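Local atomic coordinates of pumilio domain-containing protein C56F2.08c (Schizosaccharomyces pombe, PDB entry 6NWW), a protein that probably binds AU-rich regions in the 3' untranslated parts of messenger RNAs, and is represented here by its RNA recognition motif. Residues A[18-23]-A[63-68]; A[29-34]-A[45-50]. All coordinates share one frame; numbering follows the deposited sequence.

Interaction 1 of 2, residues A[18-23]-A[63-68]; sequences SAIHAL and PVFENH
The ring of Phe65 lies against helix 17-24, where Ala19 and Leu23, one turn apart, receive it by apolar packing. The methyl CB of Ala19 sits 3.8 Å from Phe65 CE1. One turn on, Leu23 CD2 comes within 3.7 Å of Phe65 CZ, approaching the ring obliquely, and the two side chains cross at about a right angle. Alanine suits the first place because its short side chain lets the ring come close to the helix backbone, whereas the branched leucine reaches out to fill the space beside it. Ile20 adds a looser touch, CG1 to Phe65 CZ at 4.3 Å; its side chain belongs chiefly to the core, among Ile33, Met35, Ala42 and Val44.

This is the first helix of an RNA recognition motif, the beta-alpha-beta-beta-alpha-beta fold, meeting the loop between the second helix, 49-59, and the last strand, 72-78.

The second methyl of Leu23 serves another partner: CD1 packs 3.7 Å from CG1 of Val64. With its CG swung opposite the backbone N (chi1 173°), the leucine spreads its two branches between valine and phenylalanine. Leu23 and Val64 also both touch Leu59, so the loop is joined to the second helix as well. A compact beta-branched valine fits this buried spot without a polar end to satisfy.

A weakly polar contact completes the set. Ala19 O, which accepts the helical bond from Leu23 N, also lies at the edge of the Phe65 ring, near its plane, 3.5 Å from CE1, where the positive rim of the ring suits a carbonyl oxygen. Replacing Phe65 by a serine would probably open a gap between Ala19 and Leu23 and leave the loop joined to this helix mainly through Val64.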
# COMPACT_ATOMS: atom_id res chain seq x y z
N SER A 18 8.78 2.83 -13.67
CA SER A 18 8.88 3.95 -14.60
C SER A 18 7.53 4.29 -15.21
O SER A 18 7.17 5.47 -15.31
CB SER A 18 9.89 3.64 -15.70
OG SER A 18 9.92 4.69 -16.65
N ALA A 19 6.78 3.28 -15.64
CA ALA A 19 5.46 3.54 -16.21
C ALA A 19 4.51 4.12 -15.17
O ALA A 19 3.77 5.07 -15.46
CB ALA A 19 4.88 2.25 -16.80
N ILE A 20 4.53 3.58 -13.95
CA ILE A 20 3.71 4.13 -12.87
C ILE A 20 4.10 5.57 -12.59
O ILE A 20 3.24 6.45 -12.46
CB ILE A 20 3.83 3.26 -11.61
CG1 ILE A 20 3.17 1.90 -11.82
CG2 ILE A 20 3.23 3.98 -10.41
CD1 ILE A 20 3.39 0.93 -10.69
N HIS A 21 5.41 5.83 -12.49
CA HIS A 21 5.88 7.19 -12.26
C HIS A 21 5.38 8.15 -13.34
O HIS A 21 4.92 9.25 -13.03
CB HIS A 21 7.40 7.21 -12.17
CG HIS A 21 7.99 8.58 -12.15
ND1 HIS A 21 8.36 9.24 -13.31
CD2 HIS A 21 8.24 9.43 -11.13
CE1 HIS A 21 8.84 10.43 -12.99
NE2 HIS A 21 8.77 10.58 -11.68
N ALA A 22 5.46 7.73 -14.60
CA ALA A 22 5.00 8.58 -15.71
C ALA A 22 3.52 8.90 -15.59
O ALA A 22 3.10 10.05 -15.78
CB ALA A 22 5.30 7.89 -17.04
N LEU A 23 2.70 7.88 -15.28
CA LEU A 23 1.26 8.08 -15.19
C LEU A 23 0.91 9.05 -14.06
O LEU A 23 0.16 10.02 -14.26
CB LEU A 23 0.55 6.75 -14.97
CG LEU A 23 -0.95 6.87 -14.70
CD1 LEU A 23 -1.67 7.44 -15.91
CD2 LEU A 23 -1.55 5.54 -14.29
N PRO A 63 -8.85 4.15 -19.06
CA PRO A 63 -7.82 3.26 -19.60
C PRO A 63 -6.45 3.92 -19.54
O PRO A 63 -6.30 5.10 -19.84
CB PRO A 63 -8.27 3.04 -21.05
CG PRO A 63 -9.72 3.40 -21.08
CD PRO A 63 -9.90 4.46 -20.04
N VAL A 64 -5.45 3.13 -19.14
CA VAL A 64 -4.08 3.61 -18.97
C VAL A 64 -3.12 2.52 -19.40
O VAL A 64 -3.50 1.36 -19.58
CB VAL A 64 -3.80 4.04 -17.51
CG1 VAL A 64 -4.44 5.40 -17.21
CG2 VAL A 64 -4.30 2.97 -16.55
N PHE A 65 -1.85 2.90 -19.56
CA PHE A 65 -0.80 1.99 -20.01
C PHE A 65 -1.18 1.34 -21.34
O PHE A 65 -1.40 0.13 -21.45
CB PHE A 65 -0.50 0.93 -18.95
CG PHE A 65 -0.19 1.49 -17.59
CD1 PHE A 65 0.90 2.31 -17.39
CD2 PHE A 65 -0.99 1.17 -16.50
CE1 PHE A 65 1.19 2.82 -16.14
CE2 PHE A 65 -0.71 1.67 -15.24
CZ PHE A 65 0.38 2.49 -15.06
N GLU A 66 -1.24 2.19 -22.37
CA GLU A 66 -1.61 1.77 -23.72
C GLU A 66 -3.02 1.17 -23.73
O GLU A 66 -3.25 0.06 -24.22
CB GLU A 66 -0.60 0.78 -24.31
CG GLU A 66 0.79 1.35 -24.55
CD GLU A 66 0.76 2.55 -25.48
OE1 GLU A 66 -0.01 2.52 -26.46
OE2 GLU A 66 1.51 3.52 -25.23
N ASN A 67 -3.97 1.92 -23.16
CA ASN A 67 -5.39 1.58 -23.18
C ASN A 67 -5.69 0.24 -22.50
O ASN A 67 -6.66 -0.44 -22.85
CB ASN A 67 -5.94 1.58 -24.61
CG ASN A 67 -6.10 2.97 -25.15
OD1 ASN A 67 -7.05 3.67 -24.80
ND2 ASN A 67 -5.17 3.40 -26.00
N HIS A 68 -4.88 -0.15 -21.53
CA HIS A 68 -5.26 -1.33 -20.76
C HIS A 68 -6.30 -0.93 -19.71
O HIS A 68 -6.58 0.25 -19.50
CB HIS A 68 -4.03 -1.99 -20.14
CG HIS A 68 -3.30 -2.88 -21.10
ND1 HIS A 68 -2.99 -2.49 -22.38
CD2 HIS A 68 -2.84 -4.15 -20.97
CE1 HIS A 68 -2.36 -3.47 -23.00
NE2 HIS A 68 -2.25 -4.49 -22.16

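Interaction 2 of 2, residues A[29-34]-A[45-50]; sequences NVKDIW and SYESLS
A classic beta bulge sets two residues, Lys31 and Asp32, against the single Ser45 across the antiparallel pair: Ser45 O takes a 2.7 Å bond from Lys31 N and a weak, longer one from Asp32 N, while Ser45 N bonds back to Asp32 O at 3.0 Å. Beyond the bulge, Glu47 N binds Asn29 O at 3.2 Å.

Ser45 is small enough to fit here, its OG 3.5 Å from Lys31 CB and its CB 3.9 Å from Trp34 CZ3. Asp32 CB rests over one face of the indole, toward its rim. Lys31, bent at chi2 (52°), runs its CD past Glu47 CB and brings NZ to Glu47 OE1 at 3.2 Å, a salt bridge whose hydrogen bond is weak; long, charged chains suit this exposed end of the hairpin. Val30 CG2 meets the Tyr46 ring at CE2, 3.9 Å away.

Tyr46 continues into the protein, its OH bonded to Phe24 O and its side chain against Ala52 and Ala55 of helix 49-59, while Val30 touches Phe24 of helix 17-24; Trp34 pairs with a strand of the second subunit, extending the sheet across the interface.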
# COMPACT_ATOMS: atom_id res chain seq x y z
N ASN A 29 3.71 16.02 -8.10
CA ASN A 29 5.10 15.62 -7.93
C ASN A 29 5.14 14.33 -7.13
O ASN A 29 4.84 14.31 -5.93
CB ASN A 29 5.89 16.73 -7.24
CG ASN A 29 5.85 18.04 -8.03
OD1 ASN A 29 5.55 18.05 -9.22
ND2 ASN A 29 6.16 19.14 -7.36
N VAL A 30 5.51 13.24 -7.80
CA VAL A 30 5.59 11.93 -7.16
C VAL A 30 6.83 11.90 -6.27
O VAL A 30 7.95 12.14 -6.74
CB VAL A 30 5.61 10.81 -8.20
CG1 VAL A 30 5.84 9.45 -7.54
CG2 VAL A 30 4.31 10.81 -9.00
N LYS A 31 6.64 11.61 -4.99
CA LYS A 31 7.74 11.55 -4.04
C LYS A 31 8.39 10.17 -3.99
O LYS A 31 9.62 10.07 -3.93
CB LYS A 31 7.26 11.94 -2.64
CG LYS A 31 7.91 13.20 -2.09
CD LYS A 31 7.80 14.35 -3.09
CE LYS A 31 8.67 15.52 -2.68
NZ LYS A 31 8.76 16.54 -3.76
N ASP A 32 7.59 9.11 -3.99
CA ASP A 32 8.11 7.75 -3.92
C ASP A 32 7.10 6.80 -4.56
O ASP A 32 5.90 7.09 -4.61
CB ASP A 32 8.38 7.31 -2.48
CG ASP A 32 9.64 7.93 -1.91
OD1 ASP A 32 10.74 7.64 -2.43
OD2 ASP A 32 9.53 8.69 -0.93
N ILE A 33 7.60 5.67 -5.02
CA ILE A 33 6.79 4.55 -5.47
C ILE A 33 7.36 3.28 -4.86
O ILE A 33 8.57 3.06 -4.90
CB ILE A 33 6.76 4.43 -7.01
CG1 ILE A 33 6.04 5.63 -7.63
CG2 ILE A 33 6.08 3.13 -7.44
CD1 ILE A 33 6.25 5.73 -9.10
N TRP A 34 6.49 2.46 -4.27
CA TRP A 34 6.87 1.14 -3.78
C TRP A 34 6.07 0.10 -4.54
O TRP A 34 4.84 0.17 -4.57
CB TRP A 34 6.61 0.99 -2.28
CG TRP A 34 7.38 1.94 -1.41
CD1 TRP A 34 8.58 1.71 -0.80
CD2 TRP A 34 6.97 3.26 -1.02
NE1 TRP A 34 8.95 2.81 -0.07
CE2 TRP A 34 7.98 3.78 -0.19
CE3 TRP A 34 5.86 4.05 -1.30
CZ2 TRP A 34 7.91 5.05 0.37
CZ3 TRP A 34 5.79 5.31 -0.75
CH2 TRP A 34 6.80 5.80 0.08
N SER A 45 3.31 7.92 -3.39
CA SER A 45 3.23 9.05 -2.46
C SER A 45 3.46 10.35 -3.21
O SER A 45 4.41 10.47 -3.99
CB SER A 45 4.25 8.90 -1.33
OG SER A 45 5.57 9.03 -1.82
N TYR A 46 2.60 11.33 -2.94
CA TYR A 46 2.64 12.66 -3.53
C TYR A 46 3.12 13.67 -2.50
O TYR A 46 2.98 13.46 -1.30
CB TYR A 46 1.25 13.08 -4.03
CG TYR A 46 0.85 12.57 -5.40
CD1 TYR A 46 -0.16 11.62 -5.54
CD2 TYR A 46 1.45 13.06 -6.55
CE1 TYR A 46 -0.54 11.16 -6.79
CE2 TYR A 46 1.08 12.61 -7.80
CZ TYR A 46 0.08 11.66 -7.92
OH TYR A 46 -0.29 11.23 -9.18
N GLU A 47 3.67 14.79 -2.99
CA GLU A 47 4.05 15.85 -2.05
C GLU A 47 2.83 16.50 -1.42
O GLU A 47 2.91 16.97 -0.28
CB GLU A 47 4.94 16.90 -2.74
CG GLU A 47 5.43 17.99 -1.82
CD GLU A 47 6.35 19.00 -2.51
OE1 GLU A 47 6.58 18.87 -3.73
OE2 GLU A 47 6.84 19.92 -1.82
N SER A 48 1.68 16.52 -2.10
CA SER A 48 0.50 17.19 -1.60
C SER A 48 -0.72 16.28 -1.65
O SER A 48 -0.80 15.38 -2.50
CB SER A 48 0.20 18.49 -2.38
OG SER A 48 -0.32 18.19 -3.67
N LEU A 49 -1.66 16.52 -0.74
CA LEU A 49 -2.89 15.73 -0.71
C LEU A 49 -3.78 16.04 -1.91
O LEU A 49 -4.45 15.14 -2.44
CB LEU A 49 -3.65 16.00 0.59
CG LEU A 49 -5.09 15.47 0.68
CD1 LEU A 49 -5.11 13.95 0.60
CD2 LEU A 49 -5.78 15.96 1.96
N SER A 50 -3.79 17.29 -2.36
CA SER A 50 -4.59 17.67 -3.52
C SER A 50 -4.26 16.80 -4.73
O SER A 50 -5.16 16.38 -5.47
CB SER A 50 -4.35 19.15 -3.83
OG SER A 50 -2.98 19.40 -4.01
O HOH W 1 2.21 16.82 -5.35

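Helix 17-24 connects the two contacts, whose centres are about 16 Å apart. Its Ile20 and His21 face strand 30-36: Ile33 CD1 lies 3.5 Å from His21 CA and 3.7 Å from Ile20 CG2, so the helix that carries interaction 1 also packs on strand 30-36, one of the two strands of interaction 2. Interaction 2 ties neighbouring strands of the four-stranded sheet near one end of their hairpin, whereas interaction 1 joins the first helix to the loop leading into the last strand. Along the chain, 29-34 and 45-50 fall between 18-23 and 63-68. In RNA recognition motifs generally, RNA binds the sheet face turned from the helices; interaction 1 lies on the helical side.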